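Long-range contact in galactose-binding lectin (Arachis hypogaea, PDB 6VAW), which binds D-galactose and galactose-bearing glycans as a homotetrameric legume lectin that carries calcium and manganese ions: residues A[62-73]-A[158-169]. Sequence-based numbering, arbitrary orientation.
Sequences VASFLTSFSFEM and GAVVKVTVIYDS
F65, F69 and F71 lay their rings over Y167, V163 and V161 where two neighbouring antiparallel strands, 64-73 and 159-168, run side by side in the back sheet of the legume lectin jelly-roll sandwich. Four hydrogen-bonded pairs join the backbones: F65 with Y167, T67 with V165, F69 with V163 and F71 with V161. Each bonds both ways; V161 N to F71 O, 2.8 Å, is almost straight at 178°.

The inward face is aromatic and aliphatic. Each phenylalanine has CG between its own N and carbonyl carbon (chi1 53° for F69), which swings the ring over the partner strand. A CH-pi contact results each time: Y167 CB stands 3.6 Å from the F65 ring centroid, V163 CB 3.8 Å from that of F69. F71 also reaches diagonally, CE2 lying 3.7 Å from V163 CG2. The F65 and Y167 rings lie at a small tilt but so far offset that they hardly overlap, while A63 O meets the Y167 ring edge in plane. F204, F206, F87 and F122 add further rings around these phenylalanines, extending the core between the sheets. T67 OG1 bonds W223 NE1 and S224 O on the other flanking strand.

On the face bearing L66, S68, T164 and I166, the hydroxyls S68 OG and T164 OG1 share a hydrogen bond of 3.2 Å. T164 and I166 pack against their counterparts in the second subunit, whose T187 bonds S64 OG. That same S64 OG accepts a hydrogen bond from S169 N, 3.0 Å long and nearly straight at 176°, and shares a water with S169 OG.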
loop_
_atom_site.group_PDB
_atom_site.type_symbol
_atom_site.label_atom_id
_atom_site.label_comp_id
_atom_site.label_asym_id
_atom_site.label_seq_id
_atom_site.Cartn_x
_atom_site.Cartn_y
_atom_site.Cartn_z
ATOM N N VAL A 62 -7.250 20.492 -7.669
ATOM C CA VAL A 62 -5.832 20.216 -7.944
ATOM C C VAL A 62 -5.368 19.103 -6.996
ATOM O O VAL A 62 -5.744 19.102 -5.826
ATOM C CB VAL A 62 -4.959 21.486 -7.824
ATOM C CG1 VAL A 62 -3.507 21.215 -8.215
ATOM C CG2 VAL A 62 -5.538 22.645 -8.642
ATOM N N ALA A 63 -4.600 18.140 -7.514
ATOM C CA ALA A 63 -4.137 17.010 -6.726
ATOM C C ALA A 63 -3.042 17.420 -5.740
ATOM O O ALA A 63 -2.332 18.410 -5.962
ATOM C CB ALA A 63 -3.606 15.921 -7.656
ATOM N N SER A 64 -2.944 16.675 -4.635
ATOM C CA SER A 64 -1.823 16.781 -3.713
ATOM C C SER A 64 -0.979 15.574 -4.007
ATOM O O SER A 64 -1.507 14.586 -4.544
ATOM C CB SER A 64 -2.283 16.797 -2.249
ATOM O OG SER A 64 -2.793 18.070 -1.880
ATOM N N PHE A 65 0.299 15.610 -3.677
ATOM C CA PHE A 65 1.123 14.422 -3.845
ATOM C C PHE A 65 2.249 14.379 -2.808
ATOM O O PHE A 65 2.641 15.401 -2.218
ATOM C CB PHE A 65 1.664 14.258 -5.274
ATOM C CG PHE A 65 2.626 15.309 -5.761
ATOM C CD1 PHE A 65 3.963 15.292 -5.360
ATOM C CD2 PHE A 65 2.232 16.245 -6.711
ATOM C CE1 PHE A 65 4.874 16.225 -5.854
ATOM C CE2 PHE A 65 3.143 17.193 -7.199
ATOM C CZ PHE A 65 4.446 17.187 -6.759
ATOM N N LEU A 66 2.719 13.148 -2.573
ATOM C CA LEU A 66 3.821 12.810 -1.694
ATOM C C LEU A 66 4.744 11.921 -2.513
ATOM O O LEU A 66 4.292 10.897 -3.014
ATOM C CB LEU A 66 3.348 12.091 -0.413
ATOM C CG LEU A 66 4.455 11.406 0.407
ATOM C CD1 LEU A 66 5.448 12.480 0.998
ATOM C CD2 LEU A 66 3.875 10.538 1.493
ATOM N N THR A 67 6.008 12.297 -2.629
ATOM C CA THR A 67 6.935 11.456 -3.390
ATOM C C THR A 67 8.265 11.425 -2.684
ATOM O O THR A 67 8.664 12.400 -2.067
ATOM C CB THR A 67 7.044 11.875 -4.895
ATOM O OG1 THR A 67 7.842 10.920 -5.614
ATOM C CG2 THR A 67 7.604 13.280 -5.122
ATOM N N SER A 68 8.917 10.263 -2.716
ATOM C CA SER A 68 10.241 10.091 -2.158
ATOM C C SER A 68 11.126 9.372 -3.180
ATOM O O SER A 68 10.650 8.524 -3.941
ATOM C CB SER A 68 10.186 9.319 -0.846
ATOM O OG SER A 68 9.370 9.975 0.117
ATOM N N PHE A 69 12.384 9.760 -3.241
ATOM C CA PHE A 69 13.329 9.117 -4.153
ATOM C C PHE A 69 14.718 9.215 -3.575
ATOM O O PHE A 69 14.956 9.990 -2.641
ATOM C CB PHE A 69 13.264 9.720 -5.597
ATOM C CG PHE A 69 13.403 11.228 -5.687
ATOM C CD1 PHE A 69 14.657 11.821 -5.770
ATOM C CD2 PHE A 69 12.280 12.051 -5.665
ATOM C CE1 PHE A 69 14.786 13.203 -5.881
ATOM C CE2 PHE A 69 12.409 13.440 -5.737
ATOM C CZ PHE A 69 13.664 14.006 -5.866
ATOM N N SER A 70 15.624 8.370 -4.093
ATOM C CA SER A 70 17.016 8.380 -3.715
ATOM C C SER A 70 17.886 8.380 -4.956
ATOM O O SER A 70 17.571 7.731 -5.961
ATOM C CB SER A 70 17.373 7.225 -2.797
ATOM O OG SER A 70 17.141 5.965 -3.391
ATOM N N PHE A 71 18.955 9.151 -4.895
ATOM C CA PHE A 71 19.882 9.251 -6.004
ATOM C C PHE A 71 21.308 9.262 -5.500
ATOM O O PHE A 71 21.550 9.381 -4.287
ATOM C CB PHE A 71 19.591 10.511 -6.864
ATOM C CG PHE A 71 19.847 11.853 -6.206
ATOM C CD1 PHE A 71 21.143 12.366 -6.109
ATOM C CD2 PHE A 71 18.788 12.637 -5.750
ATOM C CE1 PHE A 71 21.382 13.597 -5.499
ATOM C CE2 PHE A 71 19.025 13.882 -5.153
ATOM C CZ PHE A 71 20.316 14.356 -5.032
ATOM N N GLU A 72 22.247 9.201 -6.455
ATOM C CA GLU A 72 23.665 9.269 -6.183
ATOM C C GLU A 72 24.369 9.941 -7.347
ATOM O O GLU A 72 24.096 9.630 -8.508
ATOM C CB GLU A 72 24.210 7.849 -5.937
ATOM C CG GLU A 72 25.669 7.786 -5.510
ATOM C CD GLU A 72 26.311 6.417 -5.662
ATOM O OE1 GLU A 72 25.689 5.409 -5.247
ATOM O OE2 GLU A 72 27.445 6.353 -6.192
ATOM N N MET A 73 25.250 10.894 -7.027
ATOM C CA MET A 73 26.122 11.490 -8.030
ATOM C C MET A 73 27.551 11.140 -7.642
ATOM O O MET A 73 27.912 11.243 -6.463
ATOM C CB MET A 73 25.887 12.989 -8.177
ATOM C CG MET A 73 24.622 13.291 -8.961
ATOM S SD MET A 73 24.317 15.043 -9.181
ATOM C CE MET A 73 23.652 15.506 -7.559
ATOM N N GLY A 158 29.651 9.841 -4.483
ATOM C CA GLY A 158 29.372 8.490 -4.011
ATOM C C GLY A 158 28.347 8.375 -2.891
ATOM O O GLY A 158 28.078 7.267 -2.421
ATOM N N ALA A 159 27.788 9.507 -2.424
ATOM C CA ALA A 159 26.833 9.498 -1.331
ATOM C C ALA A 159 25.401 9.281 -1.818
ATOM O O ALA A 159 24.985 9.888 -2.808
ATOM C CB ALA A 159 26.913 10.800 -0.544
ATOM N N VAL A 160 24.647 8.414 -1.121
ATOM C CA VAL A 160 23.248 8.178 -1.431
ATOM C C VAL A 160 22.454 9.308 -0.761
ATOM O O VAL A 160 22.593 9.530 0.444
ATOM C CB VAL A 160 22.754 6.769 -1.022
ATOM C CG1 VAL A 160 21.260 6.616 -1.279
ATOM C CG2 VAL A 160 23.525 5.690 -1.760
ATOM N N VAL A 161 21.679 10.049 -1.560
ATOM C CA VAL A 161 20.865 11.177 -1.096
ATOM C C VAL A 161 19.377 10.758 -1.124
ATOM O O VAL A 161 18.925 10.165 -2.105
ATOM C CB VAL A 161 21.136 12.453 -1.948
ATOM C CG1 VAL A 161 20.277 13.620 -1.467
ATOM C CG2 VAL A 161 22.616 12.837 -1.936
ATOM N N LYS A 162 18.642 11.041 -0.035
ATOM C CA LYS A 162 17.210 10.770 0.103
ATOM C C LYS A 162 16.444 12.088 0.007
ATOM O O LYS A 162 16.856 13.099 0.587
ATOM C CB LYS A 162 16.885 10.047 1.431
ATOM C CG LYS A 162 17.511 8.670 1.527
ATOM C CD LYS A 162 17.074 7.887 2.738
ATOM C CE LYS A 162 17.688 6.513 2.684
ATOM N NZ LYS A 162 19.168 6.512 2.909
ATOM N N VAL A 163 15.359 12.090 -0.760
ATOM C CA VAL A 163 14.533 13.287 -0.957
ATOM C C VAL A 163 13.067 12.927 -0.709
ATOM O O VAL A 163 12.598 11.877 -1.142
ATOM C CB VAL A 163 14.728 13.937 -2.362
ATOM C CG1 VAL A 163 13.946 15.259 -2.474
ATOM C CG2 VAL A 163 16.216 14.161 -2.686
ATOM N N THR A 164 12.350 13.821 -0.051
ATOM C CA THR A 164 10.929 13.712 0.180
ATOM C C THR A 164 10.339 15.027 -0.293
ATOM O O THR A 164 10.862 16.090 0.016
ATOM C CB THR A 164 10.626 13.379 1.651
ATOM O OG1 THR A 164 10.983 12.026 1.893
ATOM C CG2 THR A 164 9.150 13.528 1.990
ATOM N N VAL A 165 9.267 14.943 -1.060
ATOM C CA VAL A 165 8.600 16.102 -1.610
ATOM C C VAL A 165 7.096 16.013 -1.298
ATOM O O VAL A 165 6.446 14.998 -1.525
ATOM C CB VAL A 165 8.861 16.273 -3.133
ATOM C CG1 VAL A 165 8.184 17.519 -3.649
ATOM C CG2 VAL A 165 10.361 16.296 -3.472
ATOM N N ILE A 166 6.544 17.133 -0.818
ATOM C CA ILE A 166 5.112 17.232 -0.509
ATOM C C ILE A 166 4.549 18.390 -1.304
ATOM O O ILE A 166 5.037 19.518 -1.152
ATOM C CB ILE A 166 4.788 17.417 1.001
ATOM C CG1 ILE A 166 5.285 16.261 1.872
ATOM C CG2 ILE A 166 3.272 17.657 1.220
ATOM C CD1 ILE A 166 5.215 16.595 3.384
ATOM N N TYR A 167 3.501 18.126 -2.109
ATOM C CA TYR A 167 2.787 19.223 -2.762
ATOM C C TYR A 167 1.403 19.309 -2.135
ATOM O O TYR A 167 0.633 18.345 -2.192
ATOM C CB TYR A 167 2.728 19.097 -4.289
ATOM C CG TYR A 167 2.040 20.280 -4.935
ATOM C CD1 TYR A 167 2.653 21.533 -4.975
ATOM C CD2 TYR A 167 0.727 20.184 -5.390
ATOM C CE1 TYR A 167 1.998 22.644 -5.508
ATOM C CE2 TYR A 167 0.065 21.284 -5.929
ATOM C CZ TYR A 167 0.708 22.513 -5.996
ATOM O OH TYR A 167 0.085 23.604 -6.562
ATOM N N ASP A 168 1.130 20.412 -1.440
ATOM C CA ASP A 168 -0.168 20.649 -0.806
ATOM C C ASP A 168 -1.027 21.504 -1.755
ATOM O O ASP A 168 -0.766 22.696 -1.899
ATOM C CB ASP A 168 -0.002 21.349 0.550
ATOM C CG ASP A 168 -1.355 21.676 1.163
ATOM O OD1 ASP A 168 -2.107 20.733 1.494
ATOM O OD2 ASP A 168 -1.685 22.850 1.249
ATOM N N SER A 169 -2.037 20.918 -2.389
ATOM C CA SER A 169 -2.838 21.643 -3.393
ATOM C C SER A 169 -3.548 22.906 -2.860
ATOM O O SER A 169 -3.502 23.915 -3.563
ATOM C CB SER A 169 -3.851 20.725 -4.069
ATOM O OG SER A 169 -4.831 20.237 -3.170
HETATM O O HOH W 1 -5.681 18.097 -1.398
HETATM O O HOH W 2 25.854 11.903 -4.328
#